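Local coordinates for protein putative tryptophan halogenase (Xanthomonas campestris pv. campestris, PDB 6Y1W) that is a flavin-dependent halogenase, probably using reduced FAD to halogenate an aromatic substrate of tryptophan or indole type, at residues F224-I229 and N323-V328. Numbering follows the deposited sequence. Where two conformers were deposited one is given.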
ATOM      1  N   PHE A 224     -17.512  25.117   5.690  1.00 18.79           N
ATOM      2  CA  PHE A 224     -18.150  25.427   4.424  1.00 22.80           C
ATOM      3  C   PHE A 224     -17.921  26.876   4.025  1.00 23.38           C
ATOM      4  O   PHE A 224     -18.090  27.206   2.843  1.00 23.96           O
ATOM      5  CB  PHE A 224     -19.653  25.077   4.498  1.00 24.49           C
ATOM      6  CG  PHE A 224     -19.929  23.619   4.241  1.00 23.25           C
ATOM      7  CD1 PHE A 224     -19.521  23.025   3.058  1.00 34.73           C
ATOM      8  CD2 PHE A 224     -20.600  22.838   5.187  1.00 30.63           C
ATOM      9  CE1 PHE A 224     -19.769  21.680   2.819  1.00 46.37           C
ATOM     10  CE2 PHE A 224     -20.840  21.490   4.947  1.00 22.72           C
ATOM     11  CZ  PHE A 224     -20.424  20.915   3.777  1.00 28.60           C
ATOM     12  N   ARG A 225     -17.474  27.734   4.950  1.00 19.98           N
ATOM     13  CA  ARG A 225     -17.181  29.102   4.528  1.00 22.57           C
ATOM     14  C   ARG A 225     -15.990  29.122   3.588  1.00 23.23           C
ATOM     15  O   ARG A 225     -15.972  29.912   2.639  1.00 22.60           O
ATOM     16  CB  ARG A 225     -16.877  30.000   5.743  1.00 19.91           C
ATOM     17  CG  ARG A 225     -17.908  29.997   6.840  1.00 31.20           C
ATOM     18  CD  ARG A 225     -17.471  30.832   8.028  1.00 31.84           C
ATOM     19  NE  ARG A 225     -18.642  31.347   8.738  1.00 62.33           N
ATOM     20  CZ  ARG A 225     -19.447  30.620   9.513  1.00 70.11           C
ATOM     21  NH1 ARG A 225     -20.490  31.195  10.101  1.00 64.14           N
ATOM     22  NH2 ARG A 225     -19.208  29.328   9.726  1.00 58.35           N
ATOM     23  N   ALA A 226     -15.037  28.200   3.770  1.00 20.00           N
ATOM     24  CA  ALA A 226     -13.841  28.102   2.935  1.00 16.88           C
ATOM     25  C   ALA A 226     -13.299  29.486   2.581  1.00 17.85           C
ATOM     26  O   ALA A 226     -13.069  29.816   1.412  1.00 21.23           O
ATOM     27  CB  ALA A 226     -14.088  27.264   1.676  1.00 15.71           C
ATOM     28  N   LEU A 227     -13.086  30.291   3.613  1.00 18.05           N
ATOM     29  CA  LEU A 227     -12.693  31.688   3.402  1.00 21.81           C
ATOM     30  C   LEU A 227     -11.404  31.810   2.594  1.00 24.76           C
ATOM     31  O   LEU A 227     -11.222  32.768   1.825  1.00 23.17           O
ATOM     32  CB  LEU A 227     -12.510  32.373   4.744  1.00 18.90           C
ATOM     33  CG  LEU A 227     -13.681  32.462   5.720  1.00 35.63           C
ATOM     34  CD1 LEU A 227     -13.261  33.278   6.925  1.00 33.38           C
ATOM     35  CD2 LEU A 227     -14.874  33.106   5.037  1.00 32.55           C
ATOM     36  N   LEU A 228     -10.460  30.902   2.809  1.00 17.96           N
ATOM     37  CA  LEU A 228      -9.180  31.008   2.118  1.00 16.29           C
ATOM     38  C   LEU A 228      -9.141  30.202   0.819  1.00 20.05           C
ATOM     39  O   LEU A 228      -8.869  30.757  -0.252  1.00 19.96           O
ATOM     40  CB  LEU A 228      -8.033  30.584   3.057  1.00 17.56           C
ATOM     41  CG  LEU A 228      -8.021  31.243   4.449  1.00 20.02           C
ATOM     42  CD1 LEU A 228      -6.751  30.793   5.234  1.00 22.35           C
ATOM     43  CD2 LEU A 228      -8.049  32.741   4.363  1.00 25.90           C
ATOM     44  N   ILE A 229      -9.383  28.884   0.894  1.00 16.24           N
ATOM     45  CA  ILE A 229      -9.203  28.031  -0.269  1.00 16.93           C
ATOM     46  C   ILE A 229     -10.282  28.322  -1.295  1.00 19.72           C
ATOM     47  O   ILE A 229     -10.039  28.202  -2.505  1.00 21.12           O
ATOM     48  CB  ILE A 229      -9.188  26.547   0.161  1.00 19.28           C
ATOM     49  CG1 ILE A 229      -8.679  25.619  -0.950  1.00 21.70           C
ATOM     50  CG2 ILE A 229     -10.577  26.103   0.675  1.00 20.82           C
ATOM     51  CD1 ILE A 229      -7.142  25.629  -1.163  1.00 21.75           C
ATOM     52  N   ASN A 323     -18.573  16.167  -1.927  1.00 17.60           N
ATOM     53  CA  ASN A 323     -17.638  16.851  -2.816  1.00 23.33           C
ATOM     54  C   ASN A 323     -16.194  16.679  -2.361  1.00 18.32           C
ATOM     55  O   ASN A 323     -15.898  16.339  -1.206  1.00 21.29           O
ATOM     56  CB  ASN A 323     -17.958  18.339  -2.882  1.00 23.15           C
ATOM     57  CG  ASN A 323     -17.400  19.089  -1.679  1.00 34.97           C
ATOM     58  OD1 ASN A 323     -16.247  19.535  -1.685  1.00 27.17           O
ATOM     59  ND2 ASN A 323     -18.191  19.158  -0.615  1.00 21.15           N
ATOM     60  N   GLN A 324     -15.273  17.001  -3.278  1.00 22.68           N
ATOM     61  CA  GLN A 324     -13.860  17.144  -2.934  0.50 19.71           C
ATOM     62  C   GLN A 324     -13.349  18.413  -3.593  1.00 16.41           C
ATOM     63  O   GLN A 324     -13.644  18.662  -4.761  1.00 18.17           O
ATOM     64  CB  GLN A 324     -12.994  15.917  -3.340  0.50 22.45           C
ATOM     65  CG  GLN A 324     -12.477  15.835  -4.816  0.50 18.21           C
ATOM     66  CD  GLN A 324     -11.357  14.795  -5.045  0.50 21.85           C
ATOM     67  OE1 GLN A 324     -10.245  14.911  -4.504  0.50 22.41           O
ATOM     68  NE2 GLN A 324     -11.642  13.792  -5.867  0.50 25.39           N
ATOM     69  N   ARG A 325     -12.625  19.220  -2.825  1.00 18.95           N
ATOM     70  CA  ARG A 325     -11.927  20.372  -3.378  1.00 22.54           C
ATOM     71  C   ARG A 325     -10.982  19.868  -4.468  1.00 19.84           C
ATOM     72  O   ARG A 325     -10.344  18.823  -4.307  1.00 19.07           O
ATOM     73  CB  ARG A 325     -11.169  21.052  -2.227  1.00 19.26           C
ATOM     74  CG  ARG A 325     -10.721  22.478  -2.389  1.00 25.92           C
ATOM     75  CD  ARG A 325     -11.839  23.472  -2.584  1.00 20.43           C
ATOM     76  NE  ARG A 325     -12.718  23.738  -1.458  1.00 20.71           N
ATOM     77  CZ  ARG A 325     -13.549  24.778  -1.422  1.00 21.17           C
ATOM     78  NH1 ARG A 325     -14.357  24.953  -0.388  1.00 31.44           N
ATOM     79  NH2 ARG A 325     -13.597  25.649  -2.436  1.00 21.96           N
ATOM     80  N   HIS A 326     -10.913  20.586  -5.603  1.00 18.40           N
ATOM     81  CA  HIS A 326     -10.082  20.092  -6.706  1.00 20.55           C
ATOM     82  C   HIS A 326      -8.625  19.961  -6.298  1.00 19.44           C
ATOM     83  O   HIS A 326      -7.928  19.030  -6.731  1.00 21.99           O
ATOM     84  CB  HIS A 326     -10.190  21.010  -7.919  1.00 19.55           C
ATOM     85  CG  HIS A 326     -11.487  20.866  -8.635  1.00 23.52           C
ATOM     86  ND1 HIS A 326     -11.975  19.638  -9.032  1.00 25.85           N
ATOM     87  CD2 HIS A 326     -12.413  21.782  -8.992  1.00 24.55           C
ATOM     88  CE1 HIS A 326     -13.141  19.812  -9.630  1.00 28.09           C
ATOM     89  NE2 HIS A 326     -13.431  21.102  -9.618  1.00 23.54           N
ATOM     90  N   ARG A 327      -8.122  20.928  -5.534  1.00 19.49           N
ATOM     91  CA  ARG A 327      -6.797  20.837  -4.952  1.00 18.23           C
ATOM     92  C   ARG A 327      -6.936  21.214  -3.489  1.00 16.14           C
ATOM     93  O   ARG A 327      -7.628  22.181  -3.174  1.00 20.74           O
ATOM     94  CB  ARG A 327      -5.816  21.781  -5.689  1.00 20.48           C
ATOM     95  CG  ARG A 327      -5.651  21.397  -7.148  1.00 28.15           C
ATOM     96  CD  ARG A 327      -4.832  22.427  -7.934  1.00 35.81           C
ATOM     97  NE  ARG A 327      -5.410  23.763  -7.919  1.00 34.04           N
ATOM     98  CZ  ARG A 327      -6.516  24.120  -8.568  1.00 30.35           C
ATOM     99  NH1 ARG A 327      -7.188  23.223  -9.296  1.00 40.49           N
ATOM    100  NH2 ARG A 327      -6.953  25.371  -8.492  1.00 39.41           N
ATOM    101  N   VAL A 328      -6.360  20.415  -2.599  1.00 16.35           N
ATOM    102  CA  VAL A 328      -6.489  20.777  -1.189  1.00 15.31           C
ATOM    103  C   VAL A 328      -5.345  21.670  -0.735  1.00 16.66           C
ATOM    104  O   VAL A 328      -5.519  22.417   0.239  1.00 19.07           O
ATOM    105  CB  VAL A 328      -6.601  19.523  -0.306  1.00 19.10           C
ATOM    106  CG1 VAL A 328      -7.968  18.890  -0.545  1.00 20.39           C
ATOM    107  CG2 VAL A 328      -5.529  18.515  -0.621  1.00 19.73           C
TER
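Arg325 lays its side chain against Ile229 and Ala226, joining two parts of the Rossmann-type flavin-dependent halogenase fold: strand 323-325, the middle of a small antiparallel sheet, and the turn at Ala226 with helix 227-232, which follow strand 217-220 of the central sheet. Packing is tight around Arg325, whose side chain runs alongside that of Ile229 but in the reverse sense. With CG anti to the backbone N (chi1 -161°), Arg325 CG lies 4.0 Å from Ile229 CG1; bends at chi2 and chi3 then set CD and NE. Ile229 CG2 sits over one face of the guanidinium, toward its rim, 3.8 Å from Arg325 NE. The charged end finds polar partners outside the two segments: NH2 bonds to Val235 O and NE to Ala339 O, so the guanidinium is fixed while its face takes the methyl. Ala226 CB is modelled obliquely to it, so near NH1 that the detail is doubtful. The other end is looser. Arg327 is exposed, its NE in a salt bridge with Glu330, and the side chain of Val328 touches Tyr377 and Ala381 of helix 371-397. Ile229 CD1 lies 3.9 Å from Val328 O and 4.0 Å from Arg327 O, a buried carbonyl oxygen without a hydrogen-bond partner in the model.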